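Local coordinates for protein D-threo-3-hydroxyaspartate dehydratase (Delftia, PDB 3WQC) that uses pyridoxal 5'-phosphate and a divalent metal ion to deaminate D-threo-3-hydroxyaspartate to oxaloacetate and ammonium, at residues B[54-60]-B[246-250]. Numbering follows the deposited sequence.
Sequences TSKSVPV and GVYVF. With PLP (pyridoxal-5'-phosphate), chain J.
A phosphate-binding turn of the PLP pocket, in the alanine racemase-like barrel, packs here against the loop that follows Lys53, inferred to carry the cofactor though unattached in this model. Residues 246-250 follow strand 242-243 and coil into a 3-10 turn over 247-249, with Phe250 N bonded to Val247 O at 3.1 Å. At its start, Gly246 N donates to PLP O1P (2.6 Å) and Val247 N to PLP O3P (3.2 Å). Facing it, 54-60 begins as loop and enters helix 58-66; Ser55 (chi1 p) closes an ST turn, its OG accepting from Ser57 N at 3.2 Å. The segments come closest at Thr54 and Val247, CA to CA 5.5 Å. Thr54, chi1 m, sets OG1 3.3 Å from Gly246 C, where a beta carbon on Gly246 would crowd it, and CG2 4.0 Å from both Val249 CG1 and Phe250 CD2. Farther along, Val60 (t) brings CG1 to 3.7 Å from Val249 CG2 (Val249 p), and Val60 CG2 meets the ring edge of Phe250, 4.1 Å from Phe250 CZ. Tyr372 stacks edge-to-face with that ring. No hydrogen bond joins the segments; the contact is van der Waals packing, and the amides of Gly246 and Val247 point at the phosphate.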
loop_
_atom_site.group_PDB
_atom_site.type_symbol
_atom_site.label_atom_id
_atom_site.label_comp_id
_atom_site.label_asym_id
_atom_site.label_seq_id
_atom_site.Cartn_x
_atom_site.Cartn_y
_atom_site.Cartn_z
ATOM N N THR B 54 -4.950 4.322 -11.797
ATOM C CA THR B 54 -3.947 3.241 -11.837
ATOM C C THR B 54 -2.543 3.920 -11.761
ATOM O O THR B 54 -1.668 3.304 -11.060
ATOM C CB THR B 54 -4.061 2.518 -13.192
ATOM O OG1 THR B 54 -5.316 1.789 -13.125
ATOM C CG2 THR B 54 -2.928 1.522 -13.412
ATOM N N SER B 55 -2.278 5.056 -12.445
ATOM C CA SER B 55 -0.899 5.588 -12.461
ATOM C C SER B 55 -0.789 6.867 -11.703
ATOM O O SER B 55 0.284 7.188 -11.164
ATOM C CB SER B 55 -0.471 5.892 -13.948
ATOM O OG SER B 55 -1.122 7.081 -14.452
ATOM N N LYS B 56 -1.871 7.679 -11.670
ATOM C CA LYS B 56 -1.836 9.046 -11.108
ATOM C C LYS B 56 -0.532 9.799 -11.531
ATOM O O LYS B 56 0.011 10.611 -10.760
ATOM C CB LYS B 56 -1.965 9.078 -9.546
ATOM C CG LYS B 56 -3.207 8.305 -9.111
ATOM C CD LYS B 56 -3.430 8.557 -7.598
ATOM C CE LYS B 56 -4.558 7.663 -7.135
ATOM N NZ LYS B 56 -4.786 7.936 -5.684
ATOM N N SER B 57 -0.195 9.667 -12.845
ATOM C CA SER B 57 1.047 10.236 -13.306
ATOM C C SER B 57 0.772 11.066 -14.567
ATOM O O SER B 57 0.238 10.540 -15.519
ATOM C CB SER B 57 2.046 9.105 -13.554
ATOM O OG SER B 57 3.333 9.698 -13.935
ATOM N N VAL B 58 1.176 12.333 -14.540
ATOM C CA VAL B 58 0.929 13.273 -15.661
ATOM C C VAL B 58 1.467 12.728 -16.994
ATOM O O VAL B 58 0.723 12.680 -17.996
ATOM C CB VAL B 58 1.412 14.679 -15.320
ATOM C CG1 VAL B 58 1.450 15.596 -16.527
ATOM C CG2 VAL B 58 0.504 15.255 -14.227
ATOM N N PRO B 59 2.729 12.256 -17.034
ATOM C CA PRO B 59 3.238 11.790 -18.348
ATOM C C PRO B 59 2.553 10.532 -18.854
ATOM O O PRO B 59 2.472 10.307 -20.061
ATOM C CB PRO B 59 4.759 11.499 -18.122
ATOM C CG PRO B 59 4.953 11.503 -16.626
ATOM C CD PRO B 59 3.830 12.362 -16.027
ATOM N N VAL B 60 2.032 9.705 -17.939
ATOM C CA VAL B 60 1.312 8.498 -18.407
ATOM C C VAL B 60 -0.027 8.943 -19.003
ATOM O O VAL B 60 -0.361 8.537 -20.171
ATOM C CB VAL B 60 1.021 7.506 -17.285
ATOM C CG1 VAL B 60 0.135 6.308 -17.742
ATOM C CG2 VAL B 60 2.364 6.974 -16.691
ATOM N N GLY B 246 -8.791 1.726 -16.910
ATOM C CA GLY B 246 -7.545 2.310 -16.312
ATOM C C GLY B 246 -6.410 1.303 -16.236
ATOM O O GLY B 246 -5.278 1.672 -16.606
ATOM N N VAL B 247 -6.620 0.110 -15.674
ATOM C CA VAL B 247 -5.458 -0.762 -15.338
ATOM C C VAL B 247 -4.804 -1.212 -16.629
ATOM O O VAL B 247 -3.606 -1.550 -16.594
ATOM C CB VAL B 247 -5.843 -1.953 -14.448
ATOM C CG1 VAL B 247 -6.731 -2.999 -15.191
ATOM C CG2 VAL B 247 -4.583 -2.556 -13.816
ATOM N N TYR B 248 -5.529 -1.249 -17.745
ATOM C CA TYR B 248 -4.955 -1.699 -19.035
ATOM C C TYR B 248 -3.656 -0.979 -19.389
ATOM O O TYR B 248 -2.882 -1.508 -20.207
ATOM C CB TYR B 248 -6.003 -1.484 -20.175
ATOM C CG TYR B 248 -5.988 -0.037 -20.628
ATOM C CD1 TYR B 248 -6.708 0.974 -19.959
ATOM C CD2 TYR B 248 -5.215 0.371 -21.760
ATOM C CE1 TYR B 248 -6.636 2.305 -20.334
ATOM C CE2 TYR B 248 -5.114 1.691 -22.103
ATOM C CZ TYR B 248 -5.855 2.657 -21.468
ATOM O OH TYR B 248 -5.790 3.975 -21.845
ATOM N N VAL B 249 -3.435 0.243 -18.947
ATOM C CA VAL B 249 -2.273 0.986 -19.354
ATOM C C VAL B 249 -1.008 0.181 -19.029
ATOM O O VAL B 249 -0.014 0.198 -19.849
ATOM C CB VAL B 249 -2.274 2.449 -18.781
ATOM C CG1 VAL B 249 -2.080 2.497 -17.238
ATOM C CG2 VAL B 249 -1.204 3.336 -19.455
ATOM N N PHE B 250 -1.039 -0.509 -17.875
ATOM C CA PHE B 250 0.079 -1.394 -17.511
ATOM C C PHE B 250 -0.216 -2.863 -17.570
ATOM O O PHE B 250 0.713 -3.691 -17.759
ATOM C CB PHE B 250 0.593 -1.068 -16.063
ATOM C CG PHE B 250 1.003 0.389 -15.887
ATOM C CD1 PHE B 250 1.680 1.132 -16.921
ATOM C CD2 PHE B 250 0.787 1.005 -14.651
ATOM C CE1 PHE B 250 2.093 2.473 -16.706
ATOM C CE2 PHE B 250 1.230 2.322 -14.436
ATOM C CZ PHE B 250 1.844 3.061 -15.455
HETATM N N1 PLP J . -14.684 3.164 -13.606
HETATM C C2 PLP J . -14.703 3.276 -12.263
HETATM C C2A PLP J . -15.864 3.943 -11.560
HETATM C C3 PLP J . -13.586 2.763 -11.507
HETATM O O3 PLP J . -13.596 2.897 -10.189
HETATM C C4 PLP J . -12.515 2.129 -12.230
HETATM C C4A PLP J . -11.389 1.655 -11.495
HETATM C C5 PLP J . -12.583 2.059 -13.654
HETATM C C6 PLP J . -13.735 2.530 -14.300
HETATM C C5A PLP J . -11.488 1.400 -14.456
HETATM O O4P PLP J . -11.498 -0.074 -14.168
HETATM P P PLP J . -10.191 -0.901 -14.586
HETATM O O1P PLP J . -9.931 -0.462 -15.979
HETATM O O2P PLP J . -10.652 -2.314 -14.505
HETATM O O3P PLP J . -9.069 -0.531 -13.706
#